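Local coordinates for protein glypican-1 (Homo sapiens, PDB 4YWT) that carries heparan sulfate chains at the cell surface, through which it binds alpha-4(V) collagen and takes part in Schwann cell myelination, at residues 200-211 with 316-327. The protein carries 3 engineered substitutions. Residues are numbered along the deposited sequence; the frame is centred on the assembly and turned at random.
Sequences PFGEAPRELRLR and VHTWLAEAINAL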
loop_
_atom_site.group_PDB
_atom_site.type_symbol
_atom_site.label_atom_id
_atom_site.label_comp_id
_atom_site.label_asym_id
_atom_site.label_seq_id
_atom_site.Cartn_x
_atom_site.Cartn_y
_atom_site.Cartn_z
ATOM N N PRO A 200 40.332 -10.794 -14.594
ATOM C CA PRO A 200 40.485 -10.327 -15.975
ATOM C C PRO A 200 39.459 -9.260 -16.344
ATOM O O PRO A 200 39.750 -8.401 -17.175
ATOM C CB PRO A 200 40.271 -11.599 -16.803
ATOM C CG PRO A 200 39.446 -12.481 -15.934
ATOM C CD PRO A 200 39.897 -12.201 -14.533
ATOM N N PHE A 201 38.277 -9.316 -15.737
ATOM C CA PHE A 201 37.227 -8.340 -16.018
ATOM C C PHE A 201 37.290 -7.143 -15.072
ATOM O O PHE A 201 36.442 -6.250 -15.133
ATOM C CB PHE A 201 35.846 -8.990 -15.927
ATOM C CG PHE A 201 35.566 -9.989 -17.013
ATOM C CD1 PHE A 201 35.504 -9.593 -18.339
ATOM C CD2 PHE A 201 35.338 -11.319 -16.704
ATOM C CE1 PHE A 201 35.238 -10.512 -19.340
ATOM C CE2 PHE A 201 35.069 -12.242 -17.700
ATOM C CZ PHE A 201 35.020 -11.838 -19.018
ATOM N N GLY A 202 38.286 -7.130 -14.192
ATOM C CA GLY A 202 38.436 -6.053 -13.232
ATOM C C GLY A 202 37.510 -6.200 -12.038
ATOM O O GLY A 202 37.210 -7.314 -11.607
ATOM N N GLU A 203 37.058 -5.071 -11.503
ATOM C CA GLU A 203 36.203 -5.069 -10.320
ATOM C C GLU A 203 34.725 -5.081 -10.694
ATOM O O GLU A 203 33.858 -5.220 -9.831
ATOM C CB GLU A 203 36.502 -3.849 -9.445
ATOM C CG GLU A 203 37.884 -3.252 -9.651
ATOM C CD GLU A 203 38.130 -2.042 -8.769
ATOM O OE1 GLU A 203 38.447 -2.228 -7.575
ATOM O OE2 GLU A 203 38.001 -0.904 -9.268
ATOM N N ALA A 204 34.450 -4.933 -11.986
ATOM C CA ALA A 204 33.081 -4.824 -12.486
ATOM C C ALA A 204 32.169 -6.017 -12.145
ATOM O O ALA A 204 31.004 -5.806 -11.809
ATOM C CB ALA A 204 33.100 -4.595 -13.996
ATOM N N PRO A 205 32.674 -7.266 -12.243
ATOM C CA PRO A 205 31.788 -8.370 -11.842
ATOM C C PRO A 205 31.342 -8.306 -10.379
ATOM O O PRO A 205 30.194 -8.635 -10.073
ATOM C CB PRO A 205 32.649 -9.613 -12.083
ATOM C CG PRO A 205 33.587 -9.208 -13.156
ATOM C CD PRO A 205 33.907 -7.770 -12.877
ATOM N N ARG A 206 32.239 -7.886 -9.493
ATOM C CA ARG A 206 31.920 -7.788 -8.072
ATOM C C ARG A 206 30.937 -6.651 -7.801
ATOM O O ARG A 206 29.923 -6.840 -7.118
ATOM C CB ARG A 206 33.197 -7.593 -7.250
ATOM C CG ARG A 206 32.948 -7.365 -5.769
ATOM C CD ARG A 206 34.253 -7.256 -4.999
ATOM N NE ARG A 206 34.033 -6.856 -3.613
ATOM C CZ ARG A 206 34.538 -5.756 -3.064
ATOM N NH1 ARG A 206 35.300 -4.944 -3.784
ATOM N NH2 ARG A 206 34.284 -5.468 -1.795
ATOM N N GLU A 207 31.246 -5.473 -8.337
ATOM C CA GLU A 207 30.367 -4.313 -8.230
ATOM C C GLU A 207 28.963 -4.656 -8.712
ATOM O O GLU A 207 27.972 -4.394 -8.021
ATOM C CB GLU A 207 30.928 -3.136 -9.034
ATOM C CG GLU A 207 32.124 -2.453 -8.395
ATOM C CD GLU A 207 31.762 -1.707 -7.126
ATOM O OE1 GLU A 207 32.648 -1.533 -6.263
ATOM O OE2 GLU A 207 30.592 -1.289 -6.995
ATOM N N LEU A 208 28.892 -5.259 -9.896
ATOM C CA LEU A 208 27.622 -5.691 -10.461
ATOM C C LEU A 208 26.926 -6.688 -9.544
ATOM O O LEU A 208 25.718 -6.602 -9.341
ATOM C CB LEU A 208 27.822 -6.309 -11.846
ATOM C CG LEU A 208 26.531 -6.733 -12.547
ATOM C CD1 LEU A 208 25.593 -5.540 -12.701
ATOM C CD2 LEU A 208 26.821 -7.370 -13.896
ATOM N N ARG A 209 27.691 -7.627 -8.990
ATOM C CA ARG A 209 27.128 -8.627 -8.088
ATOM C C ARG A 209 26.434 -7.966 -6.902
ATOM O O ARG A 209 25.231 -8.143 -6.696
ATOM C CB ARG A 209 28.208 -9.586 -7.581
ATOM C CG ARG A 209 27.648 -10.759 -6.785
ATOM C CD ARG A 209 28.742 -11.651 -6.205
ATOM N NE ARG A 209 29.294 -11.121 -4.960
ATOM C CZ ARG A 209 30.516 -10.613 -4.837
ATOM N NH1 ARG A 209 31.327 -10.568 -5.884
ATOM N NH2 ARG A 209 30.929 -10.155 -3.663
ATOM N N LEU A 210 27.202 -7.196 -6.136
ATOM C CA LEU A 210 26.687 -6.528 -4.947
ATOM C C LEU A 210 25.493 -5.630 -5.273
ATOM O O LEU A 210 24.399 -5.791 -4.705
ATOM C CB LEU A 210 27.793 -5.704 -4.284
ATOM C CG LEU A 210 28.953 -6.489 -3.669
ATOM C CD1 LEU A 210 30.113 -5.563 -3.339
ATOM C CD2 LEU A 210 28.493 -7.240 -2.429
ATOM N N ARG A 211 25.710 -4.700 -6.199
ATOM C CA ARG A 211 24.691 -3.716 -6.549
ATOM C C ARG A 211 23.400 -4.361 -7.040
ATOM O O ARG A 211 22.318 -4.004 -6.578
ATOM C CB ARG A 211 25.227 -2.747 -7.604
ATOM C CG ARG A 211 26.273 -1.790 -7.063
ATOM C CD ARG A 211 26.769 -0.831 -8.130
ATOM N NE ARG A 211 27.735 0.117 -7.581
ATOM C CZ ARG A 211 27.406 1.261 -6.991
ATOM N NH1 ARG A 211 28.352 2.062 -6.520
ATOM N NH2 ARG A 211 26.129 1.606 -6.871
ATOM N N VAL A 316 23.107 -1.600 -15.760
ATOM C CA VAL A 316 23.877 -2.844 -15.834
ATOM C C VAL A 316 24.898 -2.815 -16.979
ATOM O O VAL A 316 26.056 -3.251 -16.834
ATOM C CB VAL A 316 22.940 -4.061 -16.020
ATOM C CG1 VAL A 316 23.737 -5.319 -16.321
ATOM C CG2 VAL A 316 22.064 -4.257 -14.790
ATOM N N HIS A 317 24.457 -2.278 -18.113
ATOM C CA HIS A 317 25.266 -2.226 -19.324
ATOM C C HIS A 317 26.569 -1.461 -19.120
ATOM O O HIS A 317 27.568 -1.749 -19.774
ATOM C CB HIS A 317 24.467 -1.596 -20.468
ATOM C CG HIS A 317 23.998 -0.202 -20.187
ATOM N ND1 HIS A 317 22.855 0.069 -19.466
ATOM C CD2 HIS A 317 24.516 1.000 -20.535
ATOM C CE1 HIS A 317 22.691 1.377 -19.379
ATOM N NE2 HIS A 317 23.685 1.964 -20.020
ATOM N N THR A 318 26.556 -0.487 -18.215
ATOM C CA THR A 318 27.752 0.295 -17.927
ATOM C C THR A 318 28.819 -0.580 -17.275
ATOM O O THR A 318 29.998 -0.525 -17.643
ATOM C CB THR A 318 27.440 1.492 -17.009
ATOM O OG1 THR A 318 27.105 1.021 -15.698
ATOM C CG2 THR A 318 26.282 2.303 -17.568
ATOM N N TRP A 319 28.397 -1.393 -16.310
ATOM C CA TRP A 319 29.309 -2.304 -15.630
ATOM C C TRP A 319 29.777 -3.409 -16.567
ATOM O O TRP A 319 30.943 -3.812 -16.523
ATOM C CB TRP A 319 28.652 -2.907 -14.388
ATOM C CG TRP A 319 28.357 -1.896 -13.330
ATOM C CD1 TRP A 319 27.132 -1.421 -12.967
ATOM C CD2 TRP A 319 29.312 -1.216 -12.506
ATOM N NE1 TRP A 319 27.262 -0.496 -11.959
ATOM C CE2 TRP A 319 28.591 -0.351 -11.659
ATOM C CE3 TRP A 319 30.706 -1.259 -12.399
ATOM C CZ2 TRP A 319 29.216 0.465 -10.717
ATOM C CZ3 TRP A 319 31.326 -0.448 -11.464
ATOM C CH2 TRP A 319 30.581 0.402 -10.634
ATOM N N LEU A 320 28.873 -3.898 -17.412
ATOM C CA LEU A 320 29.268 -4.880 -18.422
ATOM C C LEU A 320 30.363 -4.312 -19.332
ATOM O O LEU A 320 31.401 -4.947 -19.560
ATOM C CB LEU A 320 28.061 -5.320 -19.253
ATOM C CG LEU A 320 26.959 -6.086 -18.516
ATOM C CD1 LEU A 320 25.855 -6.494 -19.480
ATOM C CD2 LEU A 320 27.530 -7.303 -17.802
ATOM N N ALA A 321 30.126 -3.103 -19.832
ATOM C CA ALA A 321 31.072 -2.416 -20.702
ATOM C C ALA A 321 32.413 -2.194 -20.009
ATOM O O ALA A 321 33.473 -2.339 -20.628
ATOM C CB ALA A 321 30.492 -1.085 -21.166
ATOM N N GLU A 322 32.365 -1.844 -18.727
ATOM C CA GLU A 322 33.592 -1.640 -17.961
ATOM C C GLU A 322 34.366 -2.952 -17.822
ATOM O O GLU A 322 35.600 -2.974 -17.918
ATOM C CB GLU A 322 33.276 -1.052 -16.584
ATOM C CG GLU A 322 34.508 -0.727 -15.753
ATOM C CD GLU A 322 34.219 0.265 -14.643
ATOM O OE1 GLU A 322 33.542 1.280 -14.915
ATOM O OE2 GLU A 322 34.670 0.033 -13.502
ATOM N N ALA A 323 33.635 -4.042 -17.612
ATOM C CA ALA A 323 34.244 -5.365 -17.515
ATOM C C ALA A 323 34.925 -5.759 -18.822
ATOM O O ALA A 323 36.045 -6.281 -18.819
ATOM C CB ALA A 323 33.204 -6.399 -17.135
ATOM N N ILE A 324 34.248 -5.503 -19.938
ATOM C CA ILE A 324 34.800 -5.842 -21.246
ATOM C C ILE A 324 36.040 -5.001 -21.567
ATOM O O ILE A 324 37.056 -5.536 -22.027
ATOM C CB ILE A 324 33.747 -5.674 -22.356
ATOM C CG1 ILE A 324 32.662 -6.744 -22.207
ATOM C CG2 ILE A 324 34.389 -5.779 -23.730
ATOM C CD1 ILE A 324 31.576 -6.673 -23.257
ATOM N N ASN A 325 35.957 -3.696 -21.316
ATOM C CA ASN A 325 37.120 -2.819 -21.451
ATOM C C ASN A 325 38.304 -3.339 -20.638
ATOM O O ASN A 325 39.436 -3.435 -21.140
ATOM C CB ASN A 325 36.778 -1.393 -21.014
ATOM C CG ASN A 325 36.255 -0.539 -22.153
ATOM O OD1 ASN A 325 37.014 -0.122 -23.028
ATOM N ND2 ASN A 325 34.955 -0.268 -22.144
ATOM N N ALA A 326 38.024 -3.684 -19.383
ATOM C CA ALA A 326 39.032 -4.245 -18.490
ATOM C C ALA A 326 39.678 -5.491 -19.092
ATOM O O ALA A 326 40.906 -5.616 -19.101
ATOM C CB ALA A 326 38.417 -4.570 -17.139
ATOM N N LEU A 327 38.850 -6.404 -19.597
ATOM C CA LEU A 327 39.360 -7.618 -20.227
ATOM C C LEU A 327 40.286 -7.287 -21.388
ATOM O O LEU A 327 41.382 -7.844 -21.499
ATOM C CB LEU A 327 38.220 -8.506 -20.724
ATOM C CG LEU A 327 38.734 -9.775 -21.411
ATOM C CD1 LEU A 327 39.248 -10.778 -20.384
ATOM C CD2 LEU A 327 37.680 -10.401 -22.305
#
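Trp-319 enters as a knob among Ala-204, Glu-207, Leu-208 and Arg-211, joining the first turns of helix 204-236 to helix 316-328. The short helix axes run nearly antiparallel (161°), 9.1 Å apart at their closest. Over one indole face lies Glu-207, its CB 3.9 Å from the centroid of the six-membered ring in a CH-pi contact. Its chain then bends at chi2 (-68°), letting CG pass close to CZ3 and CH2 of Trp-319 while the carboxylate turns toward Arg-211. The extended Arg-211 chain crosses the indole at about a right angle, with NE 3.5 Å from CZ2 of Trp-319; the guanidinium and indole planes are nevertheless only 19° apart. NE also donates to Glu-207 OE2 at 3.2 Å, a salt bridge that ties together the two residues bordering the indole.

Packing is tight where the helices present alanines: Ala-204 CB is 3.6 Å from Ala-323 CB and also meets the carbonyl oxygen of Trp-319, and Ala-326 CB abuts Phe-201 O. In the loop before helix 204-236, the backbone itself approaches helix 316-328, Phe-201 O accepting a CA-H...O contact from Ala-323 CA at 3.4 Å. The Phe-201 ring lies alongside Leu-327, with Ala-323 O at its edge, in plane. The contacts of Leu-208 are looser: CD2 is 4.0 Å from Leu-320 CD2, and CD1 approaches Val-316 CG1. On the more solvent-accessible flank, Glu-203 is exposed and Glu-322 only skirts the contact; their carboxylates, like in charge, stay 5.5 Å apart (OE2 to OE2).

This is helix-to-helix packing within the elongated, predominantly helical glypican core. In helix 158-177, Trp-166 meets Phe-201 and Ala-323, Leu-170 meets Phe-201 and Leu-173 meets Leu-327, while helices 137-152 and 70-129 meet Leu-320 through Phe-140 and Leu-121.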